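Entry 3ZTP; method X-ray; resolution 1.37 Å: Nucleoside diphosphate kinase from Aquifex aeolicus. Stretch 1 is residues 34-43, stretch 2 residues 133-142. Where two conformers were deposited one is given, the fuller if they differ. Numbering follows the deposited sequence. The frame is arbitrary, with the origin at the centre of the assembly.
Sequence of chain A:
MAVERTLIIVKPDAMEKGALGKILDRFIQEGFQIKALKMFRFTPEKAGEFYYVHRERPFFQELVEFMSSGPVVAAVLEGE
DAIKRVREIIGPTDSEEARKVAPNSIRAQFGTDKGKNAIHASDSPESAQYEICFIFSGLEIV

Stretch 1 34-43: IKALKMFRFT
Stretch 2, residues 133-142: CFIFSGLEIV

The C-terminal tail of this chain is fastened along a β-strand by a mixed contact: one backbone hydrogen bond and a lysine–glutamate salt bridge near the start and in the middle of stretch 1, and a cluster of apolar and aromatic side chains farther on. Stretch 1 is strand from Ile34 to Phe40, with a local departure from extended geometry at Lys35 (phi/psi -97/-18). Stretch 2 starts as the last turn of a helix, leaves helical phi/psi at Phe136 (-128/132), passes through a 3-10 segment at 138–140 and ends at the carboxylate of Val142. The two run in opposite senses, so Phe42 meets the helix end while Lys35 meets the terminus; the register is set by Ala36 and Ile141, whose CA atoms lie 5.0 Å apart.

At the terminus, Val142 N donates to Lys35 O at 2.9 Å with an angle of 164°, and Ile141 CA adds a CA-H...O contact to Lys35 O at 3.3 Å. Lys35, with chi1 to chi3 all m and chi4 t, brings NZ to Val142 O for a weak hydrogen bond of 3.4 Å; its charge suits a neighbour that carries the terminal carboxylate. Water 1 donates to Ile34 O and Val142 O, each at 2.8 Å from its oxygen. Water 2 links Leu37 N (3.1 Å from its oxygen) to Glu140 O (2.9 Å).

Ala36 points toward stretch 2 and is buried. Its CB sits over one face of the Phe136 ring, 3.6 Å from the centroid and 8° off the normal, a CH-pi contact; the same methyl lies 3.5 Å from Glu140 O, so a small side chain fits this close approach. Phe136 (chi1 m, chi2 -71°) also meets Lys38, whose CG is 3.7 Å from Phe136 CE1.

Lys38 suits its place because its long aliphatic chain can pack along apolar neighbours while its ammonium reaches acceptors. With chi1 p and the remaining chi angles t, it places NZ 2.7 Å from Ile135 O and 2.8 Å from Glu140 OE1, the latter a salt bridge. Glu140 (m, t, 84°) uses its other oxygen, OE2, to accept from Ser137 N at 2.9 Å, bracing the 3-10 turn, where Glu140 N also donates to Ser137 O at 3.0 Å.

Farther along stretch 1, past Lys38, buried Ile135 (m, m) extends CD1 to Phe40 CZ at 3.7 Å and to Phe42 CZ at 3.8 Å. Phe40 is p and Phe42 m; Phe134 CE1 approaches the edge of the Phe42 ring, 4.3 Å from Phe42 CE1. Ile135 and the three aromatic rings, all buried, make this end of the contact apolar.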

ATOM      1  N   ILE A  34      -5.517 -14.671 -10.577  1.00  8.23           N
ATOM      2  CA  ILE A  34      -5.078 -13.307 -10.277  1.00  7.88           C
ATOM      3  C   ILE A  34      -4.537 -13.324  -8.851  1.00  8.24           C
ATOM      4  O   ILE A  34      -5.274 -13.575  -7.904  1.00 10.14           O
ATOM      5  CB  ILE A  34      -6.192 -12.266 -10.426  1.00  8.19           C
ATOM      6  CG1 ILE A  34      -6.695 -12.269 -11.873  1.00  9.46           C
ATOM      7  CG2 ILE A  34      -5.698 -10.904 -10.021  1.00  9.80           C
ATOM      8  CD1 ILE A  34      -7.928 -11.407 -12.111  1.00 12.03           C
ATOM      9  N   LYS A  35      -3.231 -13.094  -8.723  1.00  7.72           N
ATOM     10  CA  LYS A  35      -2.539 -13.122  -7.426  1.00  7.37           C
ATOM     11  C   LYS A  35      -2.363 -11.746  -6.798  1.00  8.23           C
ATOM     12  O   LYS A  35      -2.040 -11.634  -5.607  1.00  8.03           O
ATOM     13  CB  LYS A  35      -1.182 -13.793  -7.569  1.00  9.49           C
ATOM     14  CG  LYS A  35      -1.236 -15.245  -8.036  1.00 12.43           C
ATOM     15  CD  LYS A  35      -1.919 -16.122  -7.053  1.00 13.96           C
ATOM     16  CE  LYS A  35      -1.197 -16.101  -5.718  1.00 19.33           C
ATOM     17  NZ  LYS A  35      -1.817 -17.043  -4.732  1.00 24.62           N
ATOM     18  N   ALA A  36      -2.485 -10.697  -7.597  1.00  6.70           N
ATOM     19  CA  ALA A  36      -2.412  -9.335  -7.077  1.00  7.29           C
ATOM     20  C   ALA A  36      -3.090  -8.439  -8.097  1.00  6.58           C
ATOM     21  O   ALA A  36      -3.123  -8.747  -9.303  1.00  6.92           O
ATOM     22  CB  ALA A  36      -0.956  -8.894  -6.855  1.00  8.38           C
ATOM     23  N   LEU A  37      -3.646  -7.341  -7.632  1.00  6.19           N
ATOM     24  CA  LEU A  37      -4.401  -6.436  -8.490  1.00  5.57           C
ATOM     25  C   LEU A  37      -4.476  -5.100  -7.846  1.00  6.02           C
ATOM     26  O   LEU A  37      -4.827  -5.010  -6.673  1.00  7.04           O
ATOM     27  CB  LEU A  37      -5.833  -6.993  -8.691  1.00  7.30           C
ATOM     28  CG  LEU A  37      -6.763  -6.185  -9.586  1.00  7.71           C
ATOM     29  CD1 LEU A  37      -6.401  -6.299 -11.001  1.00  8.54           C
ATOM     30  CD2 LEU A  37      -8.192  -6.658  -9.385  1.00 10.71           C
ATOM     31  N   LYS A  38      -4.189  -4.047  -8.585  0.62  6.13           N
ATOM     32  CA  LYS A  38      -4.515  -2.727  -8.084  0.62  6.47           C
ATOM     33  C   LYS A  38      -4.456  -1.685  -9.165  0.62  6.21           C
ATOM     34  O   LYS A  38      -3.821  -1.852 -10.194  0.62  6.63           O
ATOM     35  CB  LYS A  38      -3.593  -2.320  -6.939  0.62  8.53           C
ATOM     36  CG  LYS A  38      -2.207  -1.888  -7.397  0.62  7.90           C
ATOM     37  CD  LYS A  38      -1.245  -1.747  -6.211  0.62  8.34           C
ATOM     38  CE  LYS A  38       0.193  -1.633  -6.665  0.62  7.86           C
ATOM     39  NZ  LYS A  38       1.072  -1.553  -5.458  0.62  7.34           N
ATOM     40  N   MET A  39      -5.172  -0.609  -8.885  1.00  6.08           N
ATOM     41  CA  MET A  39      -5.179   0.624  -9.672  1.00  7.39           C
ATOM     42  C   MET A  39      -4.222   1.610  -9.030  1.00  6.77           C
ATOM     43  O   MET A  39      -4.253   1.799  -7.821  1.00  8.26           O
ATOM     44  CB  MET A  39      -6.590   1.203  -9.706  1.00  7.38           C
ATOM     45  CG  MET A  39      -6.661   2.509 -10.439  1.00  8.40           C
ATOM     46  SD  MET A  39      -8.364   3.091 -10.600  1.00 14.30           S
ATOM     47  CE  MET A  39      -8.998   1.897 -11.690  1.00 14.54           C
ATOM     48  N   PHE A  40      -3.368   2.236  -9.830  1.00  7.45           N
ATOM     49  CA  PHE A  40      -2.415   3.206  -9.345  1.00  7.46           C
ATOM     50  C   PHE A  40      -2.107   4.157 -10.488  1.00  8.87           C
ATOM     51  O   PHE A  40      -2.598   3.975 -11.612  1.00  9.05           O
ATOM     52  CB  PHE A  40      -1.140   2.514  -8.814  1.00  8.14           C
ATOM     53  CG  PHE A  40      -0.352   1.837  -9.874  1.00  7.74           C
ATOM     54  CD1 PHE A  40      -0.727   0.589 -10.334  1.00  8.80           C
ATOM     55  CD2 PHE A  40       0.746   2.474 -10.470  1.00  8.69           C
ATOM     56  CE1 PHE A  40      -0.030  -0.033 -11.369  1.00  9.10           C
ATOM     57  CE2 PHE A  40       1.468   1.826 -11.485  1.00  9.56           C
ATOM     58  CZ  PHE A  40       1.056   0.587 -11.933  1.00  9.67           C
ATOM     59  N   ARG A  41      -1.307   5.176 -10.209  1.00  8.34           N
ATOM     60  CA  ARG A  41      -0.884   6.120 -11.235  1.00  9.31           C
ATOM     61  C   ARG A  41       0.632   6.230 -11.205  1.00  9.66           C
ATOM     62  O   ARG A  41       1.220   6.624 -10.187  1.00  9.47           O
ATOM     63  CB  ARG A  41      -1.519   7.470 -10.984  1.00 12.55           C
ATOM     64  CG  ARG A  41      -0.963   8.552 -11.893  1.00 20.72           C
ATOM     65  CD  ARG A  41      -2.027   9.132 -12.721  1.00 24.97           C
ATOM     66  NE  ARG A  41      -1.527  10.149 -13.641  1.00 18.88           N
ATOM     67  CZ  ARG A  41      -2.264  11.161 -14.050  1.00 20.63           C
ATOM     68  NH1 ARG A  41      -3.520  11.278 -13.630  1.00 22.62           N
ATOM     69  NH2 ARG A  41      -1.754  12.033 -14.900  1.00 21.39           N
ATOM     70  N   PHE A  42       1.287   5.853 -12.288  1.00  9.81           N
ATOM     71  CA  PHE A  42       2.718   6.103 -12.428  1.00  9.00           C
ATOM     72  C   PHE A  42       2.966   7.611 -12.459  1.00  9.20           C
ATOM     73  O   PHE A  42       2.325   8.332 -13.246  1.00 10.97           O
ATOM     74  CB  PHE A  42       3.231   5.597 -13.786  1.00  9.07           C
ATOM     75  CG  PHE A  42       3.528   4.131 -13.881  1.00  8.17           C
ATOM     76  CD1 PHE A  42       4.542   3.545 -13.143  1.00  9.55           C
ATOM     77  CD2 PHE A  42       2.847   3.351 -14.795  1.00  8.71           C
ATOM     78  CE1 PHE A  42       4.858   2.214 -13.287  1.00  7.81           C
ATOM     79  CE2 PHE A  42       3.161   2.006 -14.938  1.00 10.84           C
ATOM     80  CZ  PHE A  42       4.166   1.434 -14.182  1.00  9.18           C
ATOM     81  N   THR A  43       3.919   8.072 -11.650  1.00  9.95           N
ATOM     82  CA  THR A  43       4.557   9.356 -11.957  1.00 10.45           C
ATOM     83  C   THR A  43       5.414   9.177 -13.211  1.00  9.79           C
ATOM     84  O   THR A  43       5.773   8.065 -13.565  1.00 10.14           O
ATOM     85  CB  THR A  43       5.483   9.808 -10.828  1.00 11.43           C
ATOM     86  OG1 THR A  43       6.532   8.846 -10.700  1.00 12.26           O
ATOM     87  CG2 THR A  43       4.725   9.906  -9.520  1.00 12.71           C
ATOM     88  N   CYS A 133       7.940  -7.057  -8.988  1.00  7.62           N
ATOM     89  CA  CYS A 133       8.472  -6.368  -7.817  0.62  9.02           C
ATOM     90  C   CYS A 133       8.368  -4.853  -7.940  1.00  8.88           C
ATOM     91  O   CYS A 133       8.276  -4.143  -6.929  1.00  9.27           O
ATOM     92  CB  CYS A 133       9.924  -6.775  -7.584  0.62  9.97           C
ATOM     93  SG  CYS A 133      10.093  -8.448  -6.915  0.62 17.49           S
ATOM     94  N   PHE A 134       8.396  -4.329  -9.147  1.00  8.07           N
ATOM     95  CA  PHE A 134       8.292  -2.893  -9.278  1.00  8.11           C
ATOM     96  C   PHE A 134       6.933  -2.400  -8.785  1.00  7.91           C
ATOM     97  O   PHE A 134       6.826  -1.317  -8.197  1.00  7.39           O
ATOM     98  CB  PHE A 134       8.517  -2.432 -10.715  1.00  8.82           C
ATOM     99  CG  PHE A 134       8.872  -0.985 -10.808  1.00  8.69           C
ATOM    100  CD1 PHE A 134       7.916   0.009 -10.844  1.00  9.21           C
ATOM    101  CD2 PHE A 134      10.194  -0.624 -10.763  1.00 12.57           C
ATOM    102  CE1 PHE A 134       8.282   1.351 -10.879  1.00 10.24           C
ATOM    103  CE2 PHE A 134      10.569   0.719 -10.805  1.00 15.14           C
ATOM    104  CZ  PHE A 134       9.604   1.699 -10.849  1.00 12.87           C
ATOM    105  N   ILE A 135       5.884  -3.174  -9.039  1.00  7.98           N
ATOM    106  CA  ILE A 135       4.516  -2.747  -8.776  0.73  7.29           C
ATOM    107  C   ILE A 135       3.967  -3.280  -7.452  1.00  6.76           C
ATOM    108  O   ILE A 135       3.236  -2.585  -6.763  1.00  7.56           O
ATOM    109  CB  ILE A 135       3.587  -3.220  -9.931  0.73  8.54           C
ATOM    110  CG1 ILE A 135       4.086  -2.682 -11.280  0.73  9.62           C
ATOM    111  CG2 ILE A 135       2.130  -2.821  -9.674  0.73  8.86           C
ATOM    112  CD1 ILE A 135       4.231  -1.163 -11.346  0.73  9.86           C
ATOM    113  N   PHE A 136       4.319  -4.524  -7.122  1.00  6.44           N
ATOM    114  CA  PHE A 136       3.728  -5.239  -5.991  1.00  6.90           C
ATOM    115  C   PHE A 136       4.785  -5.804  -5.074  1.00  7.37           C
ATOM    116  O   PHE A 136       5.677  -6.512  -5.537  1.00  9.57           O
ATOM    117  CB  PHE A 136       2.894  -6.450  -6.480  1.00  7.71           C
ATOM    118  CG  PHE A 136       1.654  -6.090  -7.252  1.00  6.99           C
ATOM    119  CD1 PHE A 136       0.562  -5.531  -6.626  1.00  7.26           C
ATOM    120  CD2 PHE A 136       1.607  -6.317  -8.603  1.00  6.72           C
ATOM    121  CE1 PHE A 136      -0.582  -5.221  -7.349  1.00  7.78           C
ATOM    122  CE2 PHE A 136       0.452  -6.050  -9.332  1.00  6.49           C
ATOM    123  CZ  PHE A 136      -0.618  -5.484  -8.712  1.00  6.51           C
ATOM    124  N   SER A 137       4.631  -5.587  -3.776  1.00  6.99           N
ATOM    125  CA  SER A 137       5.459  -6.308  -2.812  1.00  6.73           C
ATOM    126  C   SER A 137       4.910  -7.711  -2.612  1.00  6.69           C
ATOM    127  O   SER A 137       3.755  -8.024  -2.960  1.00  7.01           O
ATOM    128  CB  SER A 137       5.449  -5.614  -1.464  1.00  8.53           C
ATOM    129  OG  SER A 137       4.193  -5.774  -0.848  1.00  8.64           O
ATOM    130  N   GLY A 138       5.697  -8.566  -1.999  1.00  7.16           N
ATOM    131  CA  GLY A 138       5.234  -9.860  -1.562  1.00  8.33           C
ATOM    132  C   GLY A 138       4.036  -9.790  -0.659  1.00  9.09           C
ATOM    133  O   GLY A 138       3.185 -10.687  -0.671  1.00  9.61           O
ATOM    134  N   LEU A 139       3.944  -8.729   0.136  1.00  8.00           N
ATOM    135  CA  LEU A 139       2.793  -8.556   1.020  1.00  8.52           C
ATOM    136  C   LEU A 139       1.476  -8.361   0.266  1.00 10.38           C
ATOM    137  O   LEU A 139       0.406  -8.586   0.843  1.00 13.40           O
ATOM    138  CB  LEU A 139       3.003  -7.370   1.964  1.00  8.89           C
ATOM    139  CG  LEU A 139       4.164  -7.505   2.942  1.00  9.54           C
ATOM    140  CD1 LEU A 139       4.365  -6.208   3.730  1.00 10.90           C
ATOM    141  CD2 LEU A 139       3.919  -8.641   3.907  1.00 11.41           C
ATOM    142  N   GLU A 140       1.545  -7.913  -0.990  1.00  7.84           N
ATOM    143  CA  GLU A 140       0.370  -7.672  -1.821  1.00  8.67           C
ATOM    144  C   GLU A 140      -0.057  -8.855  -2.664  1.00  9.71           C
ATOM    145  O   GLU A 140      -1.064  -8.786  -3.381  1.00 10.83           O
ATOM    146  CB  GLU A 140       0.645  -6.504  -2.772  1.00  8.55           C
ATOM    147  CG  GLU A 140       0.821  -5.179  -2.074  1.00  8.86           C
ATOM    148  CD  GLU A 140       1.192  -4.088  -3.029  1.00  9.59           C
ATOM    149  OE1 GLU A 140       0.287  -3.502  -3.650  1.00 10.62           O
ATOM    150  OE2 GLU A 140       2.386  -3.771  -3.173  1.00 10.38           O
ATOM    151  N   ILE A 141       0.694  -9.938  -2.635  1.00  8.21           N
ATOM    152  CA  ILE A 141       0.392 -11.135  -3.408  1.00  9.61           C
ATOM    153  C   ILE A 141      -0.402 -12.065  -2.490  1.00 12.14           C
ATOM    154  O   ILE A 141       0.082 -12.469  -1.438  1.00 14.47           O
ATOM    155  CB  ILE A 141       1.694 -11.742  -3.959  1.00 12.91           C
ATOM    156  CG1 ILE A 141       2.310 -10.713  -4.905  1.00 16.54           C
ATOM    157  CG2 ILE A 141       1.400 -13.079  -4.655  1.00 16.84           C
ATOM    158  CD1 ILE A 141       3.692 -11.056  -5.431  1.00 21.38           C
ATOM    159  N   VAL A 142      -1.650 -12.368  -2.847  1.00 12.06           N
ATOM    160  CA  VAL A 142      -2.583 -13.043  -1.923  1.00 15.05           C
ATOM    161  C   VAL A 142      -3.386 -14.113  -2.645  1.00 19.08           C
ATOM    162  O   VAL A 142      -3.349 -14.187  -3.872  1.00 17.94           O
ATOM    163  CB  VAL A 142      -3.573 -12.050  -1.247  1.00 18.80           C
ATOM    164  CG1 VAL A 142      -2.841 -11.114  -0.311  1.00 19.80           C
ATOM    165  CG2 VAL A 142      -4.366 -11.253  -2.291  1.00 18.14           C
ATOM    166  OXT VAL A 142      -4.054 -14.948  -2.013  1.00 21.72           O
TER
HETATM  167  O   HOH W   1      -5.285 -15.189  -5.639  1.00 20.75           O
HETATM  168  O   HOH W   2      -3.016  -7.022  -4.652  1.00  9.00           O